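PDB 3FXG: rhamnonate dehydratase, which probably removes water from a sugar acid, L-rhamnonate, as a magnesium-dependent dehydratase of the enolase superfamily. Local coordinates for residues A[261-266]-A[289-294]; A[281-286]-A[295-300]. All blocks are in the same frame, centred on the assembly; numbering follows the deposited sequence.

Interaction 1: A[261-266]-A[289-294]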
loop_
_atom_site.group_PDB
_atom_site.type_symbol
_atom_site.label_atom_id
_atom_site.label_comp_id
_atom_site.label_asym_id
_atom_site.label_seq_id
_atom_site.Cartn_x
_atom_site.Cartn_y
_atom_site.Cartn_z
ATOM N N LEU A 261 -5.795 -0.322 -13.980
ATOM C CA LEU A 261 -4.880 -0.930 -14.938
ATOM C C LEU A 261 -4.868 -0.113 -16.226
ATOM O O LEU A 261 -3.819 0.079 -16.847
ATOM C CB LEU A 261 -5.315 -2.366 -15.241
ATOM C CG LEU A 261 -5.386 -3.334 -14.055
ATOM C CD1 LEU A 261 -6.088 -4.614 -14.489
ATOM C CD2 LEU A 261 -3.982 -3.638 -13.547
ATOM N N ILE A 262 -6.037 0.366 -16.632
ATOM C CA ILE A 262 -6.127 1.168 -17.845
ATOM C C ILE A 262 -5.351 2.472 -17.673
ATOM O O ILE A 262 -4.643 2.906 -18.584
ATOM C CB ILE A 262 -7.604 1.462 -18.207
ATOM C CG1 ILE A 262 -8.277 0.176 -18.704
ATOM C CG2 ILE A 262 -7.681 2.529 -19.291
ATOM C CD1 ILE A 262 -9.758 0.323 -18.980
ATOM N N LYS A 263 -5.468 3.088 -16.501
ATOM C CA LYS A 263 -4.762 4.338 -16.237
ATOM C C LYS A 263 -3.250 4.135 -16.133
ATOM O O LYS A 263 -2.476 5.039 -16.443
ATOM C CB LYS A 263 -5.295 4.988 -14.958
ATOM C CG LYS A 263 -6.617 5.731 -15.134
ATOM C CD LYS A 263 -6.438 6.999 -15.969
ATOM C CE LYS A 263 -7.698 7.855 -15.950
ATOM N NZ LYS A 263 -7.525 9.123 -16.718
ATOM N N ARG A 264 -2.826 2.954 -15.699
ATOM C CA ARG A 264 -1.399 2.671 -15.593
ATOM C C ARG A 264 -0.802 2.691 -16.997
ATOM O O ARG A 264 0.333 3.119 -17.201
ATOM C CB ARG A 264 -1.160 1.297 -14.952
ATOM C CG ARG A 264 0.298 0.845 -15.001
ATOM C CD ARG A 264 0.537 -0.462 -14.242
ATOM N NE ARG A 264 -0.081 -1.618 -14.887
ATOM C CZ ARG A 264 -0.018 -2.857 -14.407
ATOM N NH1 ARG A 264 0.637 -3.100 -13.278
ATOM N NH2 ARG A 264 -0.614 -3.853 -15.049
ATOM N N ALA A 265 -1.586 2.231 -17.964
ATOM C CA ALA A 265 -1.137 2.183 -19.349
ATOM C C ALA A 265 -1.318 3.515 -20.072
ATOM O O ALA A 265 -0.446 3.941 -20.830
ATOM C CB ALA A 265 -1.887 1.088 -20.098
ATOM N N HIS A 266 -2.445 4.176 -19.830
ATOM C CA HIS A 266 -2.741 5.441 -20.501
ATOM C C HIS A 266 -3.112 6.544 -19.510
ATOM O O HIS A 266 -4.239 7.033 -19.511
ATOM C CB HIS A 266 -3.899 5.234 -21.481
ATOM C CG HIS A 266 -3.595 4.265 -22.580
ATOM N ND1 HIS A 266 -2.649 4.515 -23.550
ATOM C CD2 HIS A 266 -4.113 3.046 -22.864
ATOM C CE1 HIS A 266 -2.596 3.491 -24.385
ATOM N NE2 HIS A 266 -3.476 2.587 -23.990
ATOM N N GLY A 289 -9.726 6.504 -5.888
ATOM C CA GLY A 289 -8.620 6.259 -6.795
ATOM C C GLY A 289 -8.531 7.320 -7.873
ATOM O O GLY A 289 -7.485 7.494 -8.498
ATOM N N ARG A 290 -9.634 8.030 -8.094
ATOM C CA ARG A 290 -9.672 9.085 -9.096
ATOM C C ARG A 290 -9.131 8.551 -10.434
ATOM O O ARG A 290 -8.281 9.174 -11.076
ATOM C CB ARG A 290 -8.849 10.283 -8.593
ATOM C CG ARG A 290 -9.101 11.609 -9.307
ATOM C CD ARG A 290 -9.573 12.735 -8.355
ATOM N NE ARG A 290 -8.715 12.933 -7.184
ATOM C CZ ARG A 290 -8.177 14.100 -6.825
ATOM N NH1 ARG A 290 -7.418 14.179 -5.738
ATOM N NH2 ARG A 290 -8.377 15.188 -7.557
ATOM N N ASN A 291 -9.631 7.386 -10.841
ATOM C CA ASN A 291 -9.228 6.763 -12.100
ATOM C C ASN A 291 -10.210 7.058 -13.229
ATOM O O ASN A 291 -10.039 6.575 -14.353
ATOM C CB ASN A 291 -9.097 5.247 -11.936
ATOM C CG ASN A 291 -7.895 4.858 -11.109
ATOM O OD1 ASN A 291 -6.794 5.361 -11.326
ATOM N ND2 ASN A 291 -8.096 3.953 -10.161
ATOM N N LEU A 292 -11.249 7.829 -12.917
ATOM C CA LEU A 292 -12.254 8.213 -13.903
ATOM C C LEU A 292 -12.338 9.735 -13.936
ATOM O O LEU A 292 -12.527 10.382 -12.909
ATOM C CB LEU A 292 -13.612 7.602 -13.546
ATOM C CG LEU A 292 -13.646 6.077 -13.683
ATOM C CD1 LEU A 292 -14.842 5.518 -12.950
ATOM C CD2 LEU A 292 -13.677 5.693 -15.160
ATOM N N ASP A 293 -12.185 10.300 -15.126
ATOM C CA ASP A 293 -12.211 11.749 -15.297
ATOM C C ASP A 293 -13.607 12.334 -15.204
ATOM O O ASP A 293 -13.774 13.518 -14.902
ATOM C CB ASP A 293 -11.584 12.100 -16.638
ATOM C CG ASP A 293 -10.161 11.618 -16.735
ATOM O OD1 ASP A 293 -9.247 12.405 -16.418
ATOM O OD2 ASP A 293 -9.960 10.443 -17.099
ATOM N N ILE A 294 -14.607 11.499 -15.466
ATOM C CA ILE A 294 -16.002 11.921 -15.403
ATOM C C ILE A 294 -16.888 10.741 -15.022
ATOM O O ILE A 294 -16.704 9.637 -15.533
ATOM C CB ILE A 294 -16.508 12.437 -16.774
ATOM C CG1 ILE A 294 -15.641 13.590 -17.271
ATOM C CG2 ILE A 294 -17.962 12.899 -16.655
ATOM C CD1 ILE A 294 -16.061 14.107 -18.638
#

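Interaction 2: A[281-286]-A[295-300]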
loop_
_atom_site.group_PDB
_atom_site.type_symbol
_atom_site.label_atom_id
_atom_site.label_comp_id
_atom_site.label_asym_id
_atom_site.label_seq_id
_atom_site.Cartn_x
_atom_site.Cartn_y
_atom_site.Cartn_z
ATOM N N TYR A 281 -23.453 4.462 -2.761
ATOM C CA TYR A 281 -22.491 3.418 -2.418
ATOM C C TYR A 281 -21.822 2.876 -3.671
ATOM O O TYR A 281 -20.656 2.480 -3.646
ATOM C CB TYR A 281 -23.208 2.292 -1.681
ATOM C CG TYR A 281 -23.898 2.780 -0.435
ATOM C CD1 TYR A 281 -23.159 3.174 0.680
ATOM C CD2 TYR A 281 -25.285 2.888 -0.381
ATOM C CE1 TYR A 281 -23.786 3.663 1.823
ATOM C CE2 TYR A 281 -25.923 3.377 0.756
ATOM C CZ TYR A 281 -25.165 3.761 1.853
ATOM O OH TYR A 281 -25.783 4.242 2.981
ATOM N N GLY A 282 -22.568 2.857 -4.771
ATOM C CA GLY A 282 -22.010 2.374 -6.015
ATOM C C GLY A 282 -21.047 3.391 -6.595
ATOM O O GLY A 282 -19.961 3.043 -7.055
ATOM N N PHE A 283 -21.434 4.660 -6.556
ATOM C CA PHE A 283 -20.597 5.715 -7.109
ATOM C C PHE A 283 -19.364 6.087 -6.296
ATOM O O PHE A 283 -18.387 6.588 -6.855
ATOM C CB PHE A 283 -21.457 6.950 -7.396
ATOM C CG PHE A 283 -22.263 6.816 -8.652
ATOM C CD1 PHE A 283 -21.664 7.018 -9.896
ATOM C CD2 PHE A 283 -23.580 6.381 -8.604
ATOM C CE1 PHE A 283 -22.365 6.778 -11.075
ATOM C CE2 PHE A 283 -24.291 6.134 -9.777
ATOM C CZ PHE A 283 -23.679 6.332 -11.015
ATOM N N ARG A 284 -19.383 5.828 -4.992
ATOM C CA ARG A 284 -18.220 6.161 -4.174
ATOM C C ARG A 284 -16.989 5.431 -4.719
ATOM O O ARG A 284 -15.868 5.947 -4.662
ATOM C CB ARG A 284 -18.453 5.779 -2.705
ATOM C CG ARG A 284 -18.129 4.337 -2.349
ATOM C CD ARG A 284 -18.527 4.030 -0.901
ATOM N NE ARG A 284 -18.119 2.683 -0.493
ATOM C CZ ARG A 284 -18.452 2.118 0.664
ATOM N NH1 ARG A 284 -19.203 2.778 1.536
ATOM N NH2 ARG A 284 -18.033 0.891 0.952
ATOM N N LYS A 285 -17.210 4.238 -5.265
ATOM C CA LYS A 285 -16.134 3.429 -5.831
ATOM C C LYS A 285 -15.541 4.021 -7.108
ATOM O O LYS A 285 -14.354 3.847 -7.385
ATOM C CB LYS A 285 -16.634 2.011 -6.119
ATOM C CG LYS A 285 -16.663 1.119 -4.893
ATOM C CD LYS A 285 -15.257 0.978 -4.331
ATOM C CE LYS A 285 -15.199 -0.033 -3.212
ATOM N NZ LYS A 285 -13.823 -0.135 -2.658
ATOM N N LEU A 286 -16.367 4.700 -7.895
ATOM C CA LEU A 286 -15.886 5.304 -9.132
ATOM C C LEU A 286 -15.022 6.529 -8.854
ATOM O O LEU A 286 -14.180 6.907 -9.672
ATOM C CB LEU A 286 -17.064 5.677 -10.036
ATOM C CG LEU A 286 -17.629 4.535 -10.887
ATOM C CD1 LEU A 286 -18.052 3.369 -10.000
ATOM C CD2 LEU A 286 -18.804 5.052 -11.706
ATOM N N ILE A 295 -17.837 10.958 -14.116
ATOM C CA ILE A 295 -18.763 9.888 -13.768
ATOM C C ILE A 295 -20.081 10.292 -14.415
ATOM O O ILE A 295 -20.434 11.476 -14.438
ATOM C CB ILE A 295 -18.892 9.682 -12.239
ATOM C CG1 ILE A 295 -19.401 10.945 -11.550
ATOM C CG2 ILE A 295 -17.535 9.262 -11.678
ATOM C CD1 ILE A 295 -19.687 10.733 -10.066
ATOM N N GLN A 296 -20.807 9.312 -14.943
ATOM C CA GLN A 296 -22.027 9.596 -15.689
ATOM C C GLN A 296 -23.282 8.818 -15.310
ATOM O O GLN A 296 -23.744 7.963 -16.068
ATOM C CB GLN A 296 -21.726 9.372 -17.171
ATOM C CG GLN A 296 -20.450 10.076 -17.632
ATOM C CD GLN A 296 -19.924 9.548 -18.958
ATOM O OE1 GLN A 296 -19.586 8.367 -19.081
ATOM N NE2 GLN A 296 -19.846 10.425 -19.955
ATOM N N PRO A 297 -23.865 9.113 -14.144
ATOM C CA PRO A 297 -25.073 8.388 -13.751
ATOM C C PRO A 297 -26.273 8.829 -14.577
ATOM O O PRO A 297 -26.280 9.931 -15.130
ATOM C CB PRO A 297 -25.235 8.770 -12.284
ATOM C CG PRO A 297 -24.740 10.176 -12.263
ATOM C CD PRO A 297 -23.482 10.094 -13.115
ATOM N N ASP A 298 -27.273 7.960 -14.671
ATOM C CA ASP A 298 -28.509 8.291 -15.372
ATOM C C ASP A 298 -29.466 8.588 -14.222
ATOM O O ASP A 298 -29.672 7.743 -13.352
ATOM C CB ASP A 298 -29.018 7.103 -16.196
ATOM C CG ASP A 298 -30.260 7.445 -16.998
ATOM O OD1 ASP A 298 -31.287 7.802 -16.383
ATOM O OD2 ASP A 298 -30.214 7.366 -18.244
ATOM N N VAL A 299 -30.027 9.793 -14.203
ATOM C CA VAL A 299 -30.916 10.202 -13.125
ATOM C C VAL A 299 -32.154 9.330 -12.967
ATOM O O VAL A 299 -32.713 9.235 -11.876
ATOM C CB VAL A 299 -31.357 11.672 -13.292
ATOM C CG1 VAL A 299 -32.264 11.810 -14.489
ATOM C CG2 VAL A 299 -32.049 12.153 -12.026
HETATM N N MSE A 300 -32.584 8.694 -14.051
HETATM C CA MSE A 300 -33.759 7.833 -13.992
HETATM C C MSE A 300 -33.406 6.413 -13.565
HETATM O O MSE A 300 -34.293 5.580 -13.385
HETATM C CB MSE A 300 -34.457 7.790 -15.357
HETATM C CG MSE A 300 -35.157 9.087 -15.753
HETATM SE SE MSE A 300 -35.871 9.005 -17.561
HETATM C CE MSE A 300 -34.221 9.305 -18.499
#

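Interaction 1: A[261-266]-A[289-294]
Lys263, on the last turn of helix 259-265, carries this contact from the first segment by itself, reaching over to Asn291 and Asp293 before strand 294-295. Its CG lies 3.8 Å from Asn291 OD1, and the two side chains run past each other in opposite senses. The lysine chain bends once, at chi2 (-70°), then extends, bringing CE to 3.1 Å from Asn291 O. At the tip NZ forms a salt bridge with Asp293, 2.8 Å from OD2, on the syn lone pair of that oxygen. The same ammonium also donates to Val269 O. OD2 also accepts from Phe271 N on strand 270-273, while OD1 bonds Ser230 of a second subunit. Arg264 NH1 of that subunit reaches Asn291 OD1, and this chain's Arg264, next in the helix, makes the reciprocal bond to Asn291 OD1 of a third subunit. Asn291 O, by contrast, is buried with no hydrogen-bonding partner in the model; lysine methylenes lie against it. The chemistry is therefore a charged pair in which each member has further partners of its own, tying one helix of the barrel's outer layer to the loop entering strand 294-295, one strand beyond 270-273, at a subunit interface.

Interaction 2: A[281-286]-A[295-300]
Phe283 projects from helix 279-287 toward Ile295 and Pro297, and these three residues bury most of the surface between the segments. Its CG stands anti to the carbonyl carbon, beside the backbone N (chi1 -78°), and this directs the ring across to the chain leaving strand 294-295. The far end of the ring meets the proline: CE1 lies 3.7 Å from Pro297 CB and 4.1 Å from Pro297 CD, the two rings set at a slant. On the flank nearer the strand, Phe283 CD1 comes to 4.2 Å from Ile295 CD1, again an oblique approach. Ile295 presents its two branches to different neighbours. With chi1 at 60° CG1 sits between the backbone N and the carbonyl carbon and leads CD1 to the phenylalanine, while CG2 packs 4.0 Å from Leu286 CB, one helical turn along from Phe283. Helix 305-316 adds to the same apolar layer, with Val311 against Phe283 and Leu308 against Pro297. Between the two packing residues, Gln296 points away from the helix; its NE2 bonds Glu248, a ligand of the magnesium ion, and its OE1 bonds Thr272. Farther on, Asp298 OD1 accepts from Met300 N at 2.8 Å, closing an Asx turn, and OD2 bonds both His325 and Tyr28. Such a split fits the TIM-barrel domain of this superfamily: between the helix and the chain running out of the strand the contact is wholly apolar, whereas the opposite-facing Gln296 provides second-shell polarity that probably helps position the metal ligand Glu248.

Overall arrangement
Both interactions belong to the barrel domain and join a helix to strand 294-295 or its flanking loops, with segments that alternate along the chain. Interaction 1 links helix 259-265 to the loop entering that strand, whereas interaction 2 links helix 279-287 to its end and the loop leaving it, so they fall on successive parts of one chain segment. Their centres lie 16 Å apart, and they meet where Leu292 CD1 packs 3.6 Å from Leu286 CG. Interaction 1 is partly buried, far from the chain's centre, bordered by other subunits and reliant on charge; interaction 2 is buried, with the side chain of Pro297 about 10 Å from the magnesium ion, and relies on hydrophobic packing.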